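Local coordinates for protein diacylglycerol kinase (Bacillus anthracis, PDB 3S40) that probably phosphorylates diacylglycerol to phosphatidic acid, acting as a bacterial lipid kinase, at residues Lys5-Pro17 with Leu35-Thr47. Numbering follows the deposited sequence.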
loop_
_atom_site.group_PDB
_atom_site.type_symbol
_atom_site.label_atom_id
_atom_site.label_comp_id
_atom_site.label_asym_id
_atom_site.label_seq_id
_atom_site.Cartn_x
_atom_site.Cartn_y
_atom_site.Cartn_z
ATOM N N LYS A 5 15.787 3.985 26.414
ATOM C CA LYS A 5 14.776 2.932 26.448
ATOM C C LYS A 5 13.802 3.042 25.276
ATOM O O LYS A 5 13.202 4.094 25.040
ATOM C CB LYS A 5 14.014 2.954 27.776
ATOM C CG LYS A 5 12.806 2.026 27.820
ATOM C CD LYS A 5 13.214 0.567 27.695
ATOM C CE LYS A 5 11.999 -0.348 27.727
ATOM N NZ LYS A 5 12.380 -1.785 27.649
ATOM N N THR A 6 13.643 1.939 24.553
ATOM C CA THR A 6 12.842 1.907 23.337
ATOM C C THR A 6 11.415 1.420 23.594
ATOM O O THR A 6 11.144 0.762 24.594
ATOM C CB THR A 6 13.532 1.036 22.255
ATOM O OG1 THR A 6 12.553 0.470 21.381
ATOM C CG2 THR A 6 14.349 -0.103 22.896
ATOM N N LYS A 7 10.496 1.757 22.696
ATOM C CA LYS A 7 9.135 1.259 22.805
ATOM C C LYS A 7 8.961 -0.106 22.121
ATOM O O LYS A 7 7.845 -0.608 22.006
ATOM C CB LYS A 7 8.145 2.278 22.226
ATOM C CG LYS A 7 8.074 2.294 20.714
ATOM C CD LYS A 7 7.102 3.368 20.215
ATOM C CE LYS A 7 7.612 4.768 20.519
ATOM N NZ LYS A 7 6.910 5.832 19.734
ATOM N N PHE A 8 10.058 -0.693 21.656
ATOM C CA PHE A 8 10.007 -1.990 20.993
ATOM C C PHE A 8 10.988 -2.959 21.636
ATOM O O PHE A 8 12.170 -2.946 21.323
ATOM C CB PHE A 8 10.343 -1.858 19.510
ATOM C CG PHE A 8 9.463 -0.898 18.775
ATOM C CD1 PHE A 8 8.095 -1.125 18.681
ATOM C CD2 PHE A 8 10.005 0.223 18.166
ATOM C CE1 PHE A 8 7.268 -0.231 18.000
ATOM C CE2 PHE A 8 9.184 1.128 17.470
ATOM C CZ PHE A 8 7.822 0.898 17.392
ATOM N N GLU A 9 10.482 -3.809 22.521
ATOM C CA GLU A 9 11.342 -4.685 23.306
ATOM C C GLU A 9 11.936 -5.774 22.413
ATOM O O GLU A 9 13.116 -6.069 22.492
ATOM C CB GLU A 9 10.534 -5.307 24.433
ATOM C CG GLU A 9 11.354 -5.701 25.636
ATOM C CD GLU A 9 10.492 -6.288 26.736
ATOM O OE1 GLU A 9 10.304 -7.526 26.747
ATOM O OE2 GLU A 9 9.992 -5.506 27.576
ATOM N N LYS A 10 11.108 -6.349 21.546
ATOM C CA LYS A 10 11.570 -7.356 20.605
ATOM C C LYS A 10 11.220 -6.974 19.180
ATOM O O LYS A 10 10.090 -6.534 18.870
ATOM C CB LYS A 10 11.003 -8.733 20.955
ATOM C CG LYS A 10 11.456 -9.216 22.321
ATOM C CD LYS A 10 10.484 -10.201 22.902
ATOM C CE LYS A 10 10.838 -11.614 22.533
ATOM N NZ LYS A 10 10.711 -12.501 23.730
ATOM N N VAL A 11 12.208 -7.141 18.321
ATOM C CA VAL A 11 12.120 -6.762 16.915
ATOM C C VAL A 11 12.441 -7.966 16.029
ATOM O O VAL A 11 13.383 -8.732 16.298
ATOM C CB VAL A 11 13.093 -5.591 16.589
ATOM C CG1 VAL A 11 13.014 -5.198 15.113
ATOM C CG2 VAL A 11 12.834 -4.384 17.514
ATOM N N LEU A 12 11.637 -8.131 14.987
ATOM C CA LEU A 12 11.930 -9.037 13.882
ATOM C C LEU A 12 12.236 -8.266 12.602
ATOM O O LEU A 12 11.464 -7.390 12.203
ATOM C CB LEU A 12 10.724 -9.930 13.614
ATOM C CG LEU A 12 10.780 -10.740 12.311
ATOM C CD1 LEU A 12 11.948 -11.739 12.307
ATOM C CD2 LEU A 12 9.449 -11.430 12.075
ATOM N N LEU A 13 13.348 -8.605 11.952
ATOM C CA LEU A 13 13.666 -8.115 10.614
ATOM C C LEU A 13 13.546 -9.254 9.604
ATOM O O LEU A 13 14.252 -10.270 9.699
ATOM C CB LEU A 13 15.094 -7.517 10.568
ATOM C CG LEU A 13 15.662 -7.178 9.178
ATOM C CD1 LEU A 13 14.876 -6.016 8.553
ATOM C CD2 LEU A 13 17.157 -6.822 9.187
ATOM N N ILE A 14 12.642 -9.096 8.647
ATOM C CA ILE A 14 12.495 -10.073 7.562
ATOM C C ILE A 14 13.262 -9.567 6.365
ATOM O O ILE A 14 13.054 -8.440 5.921
ATOM C CB ILE A 14 11.017 -10.296 7.167
ATOM C CG1 ILE A 14 10.246 -10.859 8.364
ATOM C CG2 ILE A 14 10.905 -11.242 5.932
ATOM C CD1 ILE A 14 8.719 -10.766 8.248
ATOM N N VAL A 15 14.158 -10.400 5.851
ATOM C CA VAL A 15 15.002 -10.025 4.722
ATOM C C VAL A 15 14.721 -10.880 3.500
ATOM O O VAL A 15 14.845 -12.103 3.556
ATOM C CB VAL A 15 16.493 -10.203 5.060
ATOM C CG1 VAL A 15 17.346 -10.055 3.797
ATOM C CG2 VAL A 15 16.912 -9.202 6.143
ATOM N N ASN A 16 14.348 -10.230 2.402
ATOM C CA ASN A 16 14.321 -10.875 1.091
ATOM C C ASN A 16 15.709 -10.752 0.472
ATOM O O ASN A 16 16.127 -9.652 0.092
ATOM C CB ASN A 16 13.267 -10.212 0.194
ATOM C CG ASN A 16 13.217 -10.816 -1.201
ATOM O OD1 ASN A 16 13.967 -11.731 -1.521
ATOM N ND2 ASN A 16 12.319 -10.307 -2.034
ATOM N N PRO A 17 16.437 -11.880 0.379
ATOM C CA PRO A 17 17.844 -11.858 -0.036
ATOM C C PRO A 17 17.992 -11.340 -1.455
ATOM O O PRO A 17 19.052 -10.843 -1.831
ATOM C CB PRO A 17 18.262 -13.338 0.044
ATOM C CG PRO A 17 17.228 -14.001 0.898
ATOM C CD PRO A 17 15.959 -13.248 0.640
ATOM N N LEU A 35 20.114 -0.954 13.280
ATOM C CA LEU A 35 19.045 -1.686 13.935
ATOM C C LEU A 35 19.601 -2.471 15.118
ATOM O O LEU A 35 19.028 -2.479 16.205
ATOM C CB LEU A 35 18.361 -2.623 12.939
ATOM C CG LEU A 35 17.755 -1.895 11.741
ATOM C CD1 LEU A 35 17.147 -2.900 10.769
ATOM C CD2 LEU A 35 16.702 -0.896 12.211
ATOM N N ALA A 36 20.730 -3.135 14.910
ATOM C CA ALA A 36 21.274 -3.944 15.977
ATOM C C ALA A 36 21.737 -3.055 17.134
ATOM O O ALA A 36 21.655 -3.445 18.295
ATOM C CB ALA A 36 22.415 -4.856 15.444
ATOM N N ALA A 37 22.195 -1.849 16.820
ATOM C CA ALA A 37 22.627 -0.924 17.862
ATOM C C ALA A 37 21.452 -0.405 18.661
ATOM O O ALA A 37 21.560 -0.202 19.865
ATOM C CB ALA A 37 23.409 0.250 17.268
ATOM N N ALA A 38 20.335 -0.176 17.975
ATOM C CA ALA A 38 19.182 0.473 18.587
ATOM C C ALA A 38 18.330 -0.513 19.367
ATOM O O ALA A 38 17.821 -0.175 20.424
ATOM C CB ALA A 38 18.333 1.187 17.529
ATOM N N PHE A 39 18.196 -1.735 18.855
ATOM C CA PHE A 39 17.283 -2.715 19.454
ATOM C C PHE A 39 18.003 -3.920 20.089
ATOM O O PHE A 39 18.475 -4.802 19.391
ATOM C CB PHE A 39 16.284 -3.194 18.394
ATOM C CG PHE A 39 15.586 -2.068 17.661
ATOM C CD1 PHE A 39 14.821 -1.132 18.355
ATOM C CD2 PHE A 39 15.682 -1.956 16.285
ATOM C CE1 PHE A 39 14.166 -0.104 17.685
ATOM C CE2 PHE A 39 15.036 -0.934 15.606
ATOM C CZ PHE A 39 14.268 0.003 16.315
ATOM N N PRO A 40 18.052 -3.979 21.421
ATOM C CA PRO A 40 18.857 -4.997 22.108
ATOM C C PRO A 40 18.375 -6.450 21.932
ATOM O O PRO A 40 19.069 -7.364 22.378
ATOM C CB PRO A 40 18.757 -4.577 23.576
ATOM C CG PRO A 40 17.435 -3.913 23.668
ATOM C CD PRO A 40 17.269 -3.169 22.366
ATOM N N ASP A 41 17.218 -6.662 21.314
ATOM C CA ASP A 41 16.745 -8.013 20.989
ATOM C C ASP A 41 16.178 -8.018 19.587
ATOM O O ASP A 41 15.031 -7.618 19.354
ATOM C CB ASP A 41 15.682 -8.481 21.986
ATOM C CG ASP A 41 15.197 -9.913 21.727
ATOM O OD1 ASP A 41 15.268 -10.418 20.583
ATOM O OD2 ASP A 41 14.704 -10.543 22.683
ATOM N N LEU A 42 16.983 -8.499 18.656
ATOM C CA LEU A 42 16.686 -8.367 17.249
ATOM C C LEU A 42 16.828 -9.715 16.555
ATOM O O LEU A 42 17.856 -10.368 16.643
ATOM C CB LEU A 42 17.635 -7.347 16.625
ATOM C CG LEU A 42 17.622 -7.201 15.100
ATOM C CD1 LEU A 42 16.243 -6.748 14.642
ATOM C CD2 LEU A 42 18.710 -6.207 14.624
ATOM N N HIS A 43 15.792 -10.127 15.854
ATOM C CA HIS A 43 15.795 -11.428 15.235
ATOM C C HIS A 43 15.718 -11.220 13.730
ATOM O O HIS A 43 14.857 -10.480 13.223
ATOM C CB HIS A 43 14.610 -12.258 15.761
ATOM C CG HIS A 43 14.712 -13.719 15.451
ATOM N ND1 HIS A 43 13.928 -14.666 16.063
ATOM C CD2 HIS A 43 15.529 -14.394 14.608
ATOM C CE1 HIS A 43 14.249 -15.863 15.606
ATOM N NE2 HIS A 43 15.217 -15.724 14.718
ATOM N N ILE A 44 16.641 -11.837 13.012
ATOM C CA ILE A 44 16.736 -11.636 11.574
ATOM C C ILE A 44 16.500 -12.930 10.834
ATOM O O ILE A 44 17.187 -13.919 11.087
ATOM C CB ILE A 44 18.104 -11.105 11.186
ATOM C CG1 ILE A 44 18.431 -9.845 11.969
ATOM C CG2 ILE A 44 18.175 -10.839 9.687
ATOM C CD1 ILE A 44 19.807 -9.261 11.608
ATOM N N LEU A 45 15.539 -12.920 9.911
ATOM C CA LEU A 45 15.199 -14.113 9.140
ATOM C C LEU A 45 15.214 -13.816 7.660
ATOM O O LEU A 45 14.607 -12.842 7.212
ATOM C CB LEU A 45 13.801 -14.626 9.514
ATOM C CG LEU A 45 13.521 -15.058 10.954
ATOM C CD1 LEU A 45 12.032 -15.424 11.088
ATOM C CD2 LEU A 45 14.420 -16.243 11.383
ATOM N N HIS A 46 15.887 -14.659 6.886
ATOM C CA HIS A 46 15.826 -14.515 5.439
ATOM C C HIS A 46 14.624 -15.281 4.920
ATOM O O HIS A 46 14.306 -16.333 5.451
ATOM C CB HIS A 46 17.089 -15.059 4.793
ATOM C CG HIS A 46 18.346 -14.399 5.267
ATOM N ND1 HIS A 46 19.572 -14.625 4.675
ATOM C CD2 HIS A 46 18.568 -13.520 6.273
ATOM C CE1 HIS A 46 20.494 -13.917 5.300
ATOM N NE2 HIS A 46 19.911 -13.233 6.270
ATOM N N THR A 47 13.934 -14.750 3.909
ATOM C CA THR A 47 12.918 -15.538 3.203
ATOM C C THR A 47 13.627 -16.502 2.253
ATOM O O THR A 47 14.753 -16.251 1.857
ATOM C CB THR A 47 11.977 -14.658 2.354
ATOM O OG1 THR A 47 12.762 -13.798 1.513
ATOM C CG2 THR A 47 11.072 -13.798 3.254
HETATM O O HOH W 1 14.928 -4.852 20.698
HETATM O O HOH W 2 13.276 -10.435 18.552
#
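Val11 touches Leu42 with one methyl and Phe39 with the other. Val11 CB lies 3.9 Å from Leu42 CD1. Val11 CG1, anti to the backbone N (chi1 180°), goes on to the same methyl, 3.6 Å from Leu42 CD1. The same torsion puts CG2 beside the backbone N, where it reaches the Phe39 ring. Val11 CG2 makes a CH-pi contact over one face, 4.0 Å from the centroid of the Phe39 ring and offset toward the rim. Ala38 CB covers the opposite face. Phe39 follows helix 24-38, and Ile120 of helix 113-120 also touches it.

Strands 11-15 and 42-46 run parallel, joined by six backbone hydrogen bonds from Val11 N to Asp41 O through to Thr47 N to Val15 O. Leu13 N to His43 O is short and nearly straight (2.7 Å, 169°). On the other face, Leu12 CD1 meets Leu45 CD1 at 3.9 Å, the side chains crossing at about a right angle. Phe60 of helix 52-60 packs on both. One water lies 2.8 Å from both Val11 O and Asp41 OD1 and links them.

This is a beta-alpha-beta unit at the edge of the four-stranded parallel sheet in the catalytic domain. Backbone bonds fit the parallel register, while the two faces pack apolar side chains against different helices.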